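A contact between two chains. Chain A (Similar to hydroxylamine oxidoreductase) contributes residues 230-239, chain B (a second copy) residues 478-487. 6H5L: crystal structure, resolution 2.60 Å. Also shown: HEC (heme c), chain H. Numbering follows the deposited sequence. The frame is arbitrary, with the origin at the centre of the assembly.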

# COMPACT_ATOMS: atom_id res chain seq x y z
N MET A 230 15.09 -35.95 0.82
CA MET A 230 14.88 -36.72 -0.40
C MET A 230 16.17 -36.97 -1.18
O MET A 230 16.17 -37.83 -2.07
CB MET A 230 13.85 -36.02 -1.28
CG MET A 230 12.58 -35.64 -0.54
SD MET A 230 11.17 -35.36 -1.62
CE MET A 230 11.93 -34.35 -2.89
N THR A 231 17.25 -36.24 -0.89
CA THR A 231 18.51 -36.52 -1.56
C THR A 231 19.06 -37.89 -1.16
O THR A 231 19.67 -38.58 -1.99
CB THR A 231 19.53 -35.42 -1.24
OG1 THR A 231 19.04 -34.17 -1.75
CG2 THR A 231 20.88 -35.71 -1.89
N CYS A 232 18.82 -38.31 0.08
CA CYS A 232 19.25 -39.62 0.57
C CYS A 232 18.15 -40.67 0.49
O CYS A 232 18.42 -41.79 0.05
CB CYS A 232 19.73 -39.50 2.02
SG CYS A 232 21.18 -38.44 2.27
N HIS A 233 16.93 -40.34 0.90
CA HIS A 233 15.85 -41.33 1.01
C HIS A 233 15.09 -41.45 -0.31
O HIS A 233 13.96 -40.99 -0.47
CB HIS A 233 14.92 -40.96 2.16
CG HIS A 233 15.48 -41.27 3.51
ND1 HIS A 233 15.16 -42.42 4.21
CD2 HIS A 233 16.35 -40.58 4.30
CE1 HIS A 233 15.80 -42.42 5.36
NE2 HIS A 233 16.53 -41.32 5.44
N MET A 234 15.75 -42.10 -1.26
CA MET A 234 15.15 -42.40 -2.55
C MET A 234 15.78 -43.68 -3.08
O MET A 234 16.78 -44.16 -2.55
CB MET A 234 15.35 -41.25 -3.54
CG MET A 234 16.81 -40.84 -3.72
SD MET A 234 17.07 -39.62 -5.01
CE MET A 234 16.65 -40.57 -6.47
N GLY A 235 15.17 -44.24 -4.12
CA GLY A 235 15.79 -45.32 -4.85
C GLY A 235 15.18 -46.69 -4.61
O GLY A 235 14.14 -46.85 -3.96
N PRO A 236 15.86 -47.71 -5.14
CA PRO A 236 15.23 -49.04 -5.21
C PRO A 236 15.12 -49.76 -3.88
O PRO A 236 14.25 -50.63 -3.73
CB PRO A 236 16.14 -49.80 -6.19
CG PRO A 236 16.95 -48.74 -6.88
CD PRO A 236 17.12 -47.66 -5.88
N ASP A 237 15.99 -49.47 -2.90
CA ASP A 237 15.89 -50.15 -1.62
C ASP A 237 15.19 -49.31 -0.55
O ASP A 237 14.94 -49.82 0.54
CB ASP A 237 17.29 -50.55 -1.12
CG ASP A 237 18.21 -49.37 -0.93
OD1 ASP A 237 18.15 -48.42 -1.74
OD2 ASP A 237 19.01 -49.39 0.03
N HIS A 238 14.86 -48.06 -0.85
CA HIS A 238 14.05 -47.22 0.03
C HIS A 238 13.48 -46.05 -0.76
O HIS A 238 14.02 -44.93 -0.69
CB HIS A 238 14.87 -46.73 1.23
CG HIS A 238 16.30 -46.43 0.91
ND1 HIS A 238 16.68 -45.37 0.12
CD2 HIS A 238 17.44 -47.05 1.29
CE1 HIS A 238 18.00 -45.35 0.02
NE2 HIS A 238 18.49 -46.37 0.72
N PRO A 239 12.40 -46.25 -1.51
CA PRO A 239 11.81 -45.17 -2.32
C PRO A 239 10.93 -44.24 -1.49
O PRO A 239 9.74 -44.05 -1.76
CB PRO A 239 11.01 -45.94 -3.37
CG PRO A 239 10.55 -47.14 -2.63
CD PRO A 239 11.67 -47.52 -1.69
N ALA B 478 26.49 -34.97 -8.03
CA ALA B 478 26.38 -35.02 -6.57
C ALA B 478 25.02 -35.57 -6.12
O ALA B 478 24.35 -35.00 -5.25
CB ALA B 478 26.64 -33.64 -5.95
N GLN B 479 24.63 -36.69 -6.71
CA GLN B 479 23.43 -37.43 -6.30
C GLN B 479 23.89 -38.83 -5.92
O GLN B 479 24.19 -39.65 -6.79
CB GLN B 479 22.38 -37.45 -7.40
CG GLN B 479 20.95 -37.32 -6.89
CD GLN B 479 20.60 -38.36 -5.84
OE1 GLN B 479 20.87 -39.54 -6.02
NE2 GLN B 479 20.01 -37.91 -4.74
N GLN B 480 23.94 -39.11 -4.61
CA GLN B 480 24.53 -40.35 -4.13
C GLN B 480 23.70 -41.57 -4.51
O GLN B 480 24.26 -42.65 -4.75
CB GLN B 480 24.74 -40.30 -2.62
CG GLN B 480 23.52 -39.83 -1.83
CD GLN B 480 23.58 -38.34 -1.50
OE1 GLN B 480 23.71 -37.50 -2.39
NE2 GLN B 480 23.49 -38.02 -0.22
N ASP B 481 22.37 -41.44 -4.56
CA ASP B 481 21.54 -42.59 -4.89
C ASP B 481 21.69 -42.98 -6.36
O ASP B 481 21.81 -44.17 -6.68
CB ASP B 481 20.08 -42.29 -4.56
CG ASP B 481 19.20 -43.52 -4.68
OD1 ASP B 481 19.38 -44.47 -3.89
OD2 ASP B 481 18.32 -43.54 -5.56
N VAL B 482 21.69 -41.99 -7.25
CA VAL B 482 21.90 -42.27 -8.67
C VAL B 482 23.29 -42.85 -8.90
O VAL B 482 23.49 -43.72 -9.75
CB VAL B 482 21.67 -41.00 -9.51
CG1 VAL B 482 21.87 -41.29 -10.99
CG2 VAL B 482 20.28 -40.44 -9.25
N SER B 483 24.27 -42.38 -8.12
CA SER B 483 25.64 -42.85 -8.29
C SER B 483 25.76 -44.34 -7.98
O SER B 483 26.32 -45.11 -8.77
CB SER B 483 26.58 -42.04 -7.40
OG SER B 483 27.93 -42.46 -7.56
N TRP B 484 25.21 -44.77 -6.84
CA TRP B 484 25.35 -46.17 -6.43
C TRP B 484 24.22 -47.06 -6.93
O TRP B 484 24.47 -48.07 -7.59
CB TRP B 484 25.45 -46.27 -4.90
CG TRP B 484 25.38 -47.68 -4.43
CD1 TRP B 484 24.29 -48.33 -3.94
CD2 TRP B 484 26.45 -48.64 -4.45
NE1 TRP B 484 24.61 -49.63 -3.64
CE2 TRP B 484 25.93 -49.84 -3.94
CE3 TRP B 484 27.79 -48.59 -4.83
CZ2 TRP B 484 26.71 -50.99 -3.80
CZ3 TRP B 484 28.56 -49.72 -4.69
CH2 TRP B 484 28.02 -50.91 -4.19
N TRP B 485 22.97 -46.70 -6.62
CA TRP B 485 21.85 -47.61 -6.85
C TRP B 485 21.34 -47.59 -8.29
O TRP B 485 20.74 -48.58 -8.72
CB TRP B 485 20.71 -47.31 -5.89
CG TRP B 485 20.92 -47.91 -4.53
CD1 TRP B 485 21.02 -47.24 -3.34
CD2 TRP B 485 21.08 -49.30 -4.23
NE1 TRP B 485 21.22 -48.13 -2.32
CE2 TRP B 485 21.27 -49.40 -2.84
CE3 TRP B 485 21.09 -50.46 -5.00
CZ2 TRP B 485 21.45 -50.63 -2.20
CZ3 TRP B 485 21.27 -51.68 -4.37
CH2 TRP B 485 21.45 -51.75 -2.98
N TRP B 486 21.55 -46.51 -9.02
CA TRP B 486 21.30 -46.52 -10.46
C TRP B 486 22.56 -46.84 -11.25
O TRP B 486 22.48 -47.11 -12.45
CB TRP B 486 20.75 -45.17 -10.94
CG TRP B 486 19.53 -44.65 -10.21
CD1 TRP B 486 19.06 -45.05 -8.99
CD2 TRP B 486 18.64 -43.62 -10.66
NE1 TRP B 486 17.93 -44.33 -8.66
CE2 TRP B 486 17.66 -43.45 -9.67
CE3 TRP B 486 18.59 -42.82 -11.81
CZ2 TRP B 486 16.62 -42.52 -9.80
CZ3 TRP B 486 17.56 -41.90 -11.94
CH2 TRP B 486 16.60 -41.75 -10.93
N GLY B 487 23.72 -46.83 -10.59
CA GLY B 487 25.01 -46.97 -11.23
C GLY B 487 25.77 -48.24 -10.90
O GLY B 487 25.59 -49.27 -11.54
FE HEC H . 17.46 -40.76 7.12
CHA HEC H . 17.89 -43.89 8.45
CHB HEC H . 14.23 -40.70 8.33
CHC HEC H . 17.06 -37.53 5.98
CHD HEC H . 20.44 -40.97 5.46
NA HEC H . 16.28 -42.05 8.18
C1A HEC H . 16.66 -43.30 8.65
C2A HEC H . 15.55 -43.86 9.39
C3A HEC H . 14.54 -42.98 9.35
C4A HEC H . 14.98 -41.82 8.59
CMA HEC H . 13.16 -43.16 10.01
CAA HEC H . 15.52 -45.22 10.09
CBA HEC H . 14.91 -46.26 9.16
CGA HEC H . 14.61 -47.51 9.94
O1A HEC H . 14.59 -48.60 9.32
O2A HEC H . 14.39 -47.41 11.18
NB HEC H . 15.91 -39.39 7.11
C1B HEC H . 14.70 -39.53 7.76
C2B HEC H . 14.01 -38.25 7.73
C3B HEC H . 14.79 -37.38 7.07
C4B HEC H . 16.01 -38.08 6.68
CMB HEC H . 12.62 -37.98 8.33
CAB HEC H . 14.49 -35.90 6.78
CBB HEC H . 14.40 -35.05 8.06
NC HEC H . 18.52 -39.50 5.92
C1C HEC H . 18.23 -38.18 5.62
C2C HEC H . 19.42 -37.56 5.08
C3C HEC H . 20.24 -38.57 4.73
C4C HEC H . 19.77 -39.77 5.39
CMC HEC H . 19.38 -36.20 4.36
CAC HEC H . 21.61 -38.48 4.02
CBC HEC H . 22.70 -38.12 5.05
ND HEC H . 18.95 -42.20 6.99
C1D HEC H . 20.08 -42.08 6.19
C2D HEC H . 20.83 -43.31 6.25
C3D HEC H . 20.03 -44.23 7.18
C4D HEC H . 18.88 -43.45 7.60
CMD HEC H . 22.15 -43.61 5.51
CAD HEC H . 20.36 -45.67 7.61
CBD HEC H . 21.74 -45.74 8.25
CGD HEC H . 21.99 -47.15 8.70
O1D HEC H . 22.20 -47.37 9.92
O2D HEC H . 21.96 -48.06 7.83

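The contact sets a heme-binding loop of chain A against the first turns of a helix in chain B, and three residues cover the most surface: Trp B485, Met A234 and Asp B481.

Trp B485 points its CA-to-CB bond toward chain A and offers a broad surface to a turn of loop. Pro A236 packs beside it, CD lying 3.6 Å from Trp B485 CB, an apolar contact for which a compact, rigid ring is well suited. Asp A237 lies over one face of the indole. Its OD1 is 3.1 Å from Trp B485 NE1, yet the angle is poor and no hydrogen bond results, because a carboxylate above the ring plane is not where the N-H points.

Met A234 also points toward its partner, and its long, flexible, unbranched side chain reaches both the N-cap residue and the helix itself. SD comes within 3.4 Å of Gln B479 NE2, while CE lies 3.9 Å from Trp B486 CZ2.

Asp B481 sits between these groups. Its OD2 accepts a weak hydrogen bond from Trp B486 NE1 (3.2 Å) within its own helix, and also approaches Gly A235 CA at 3.2 Å. Glycine fits here on two counts: a CB would fall 2.4 Å from Asp B481 OD2, and the backbone angles would jam it against the preceding carbonyl. Asp B481 OD1 is only 2.9 Å from Met A234 O, but both are acceptors, so closeness brings no hydrogen bond.

The one hydrogen bond across the stretches comes from Gln B479, whose NE2 donates to Thr A231 O at 2.9 Å. An amide suits this place because its other end, OE1, caps the helix, accepting from Val B482 N at 2.9 Å. Nearby, Cys A232 SG, bonded covalently to heme CAC at 1.8 Å, lies 3.4 Å from Gln B480 NE2.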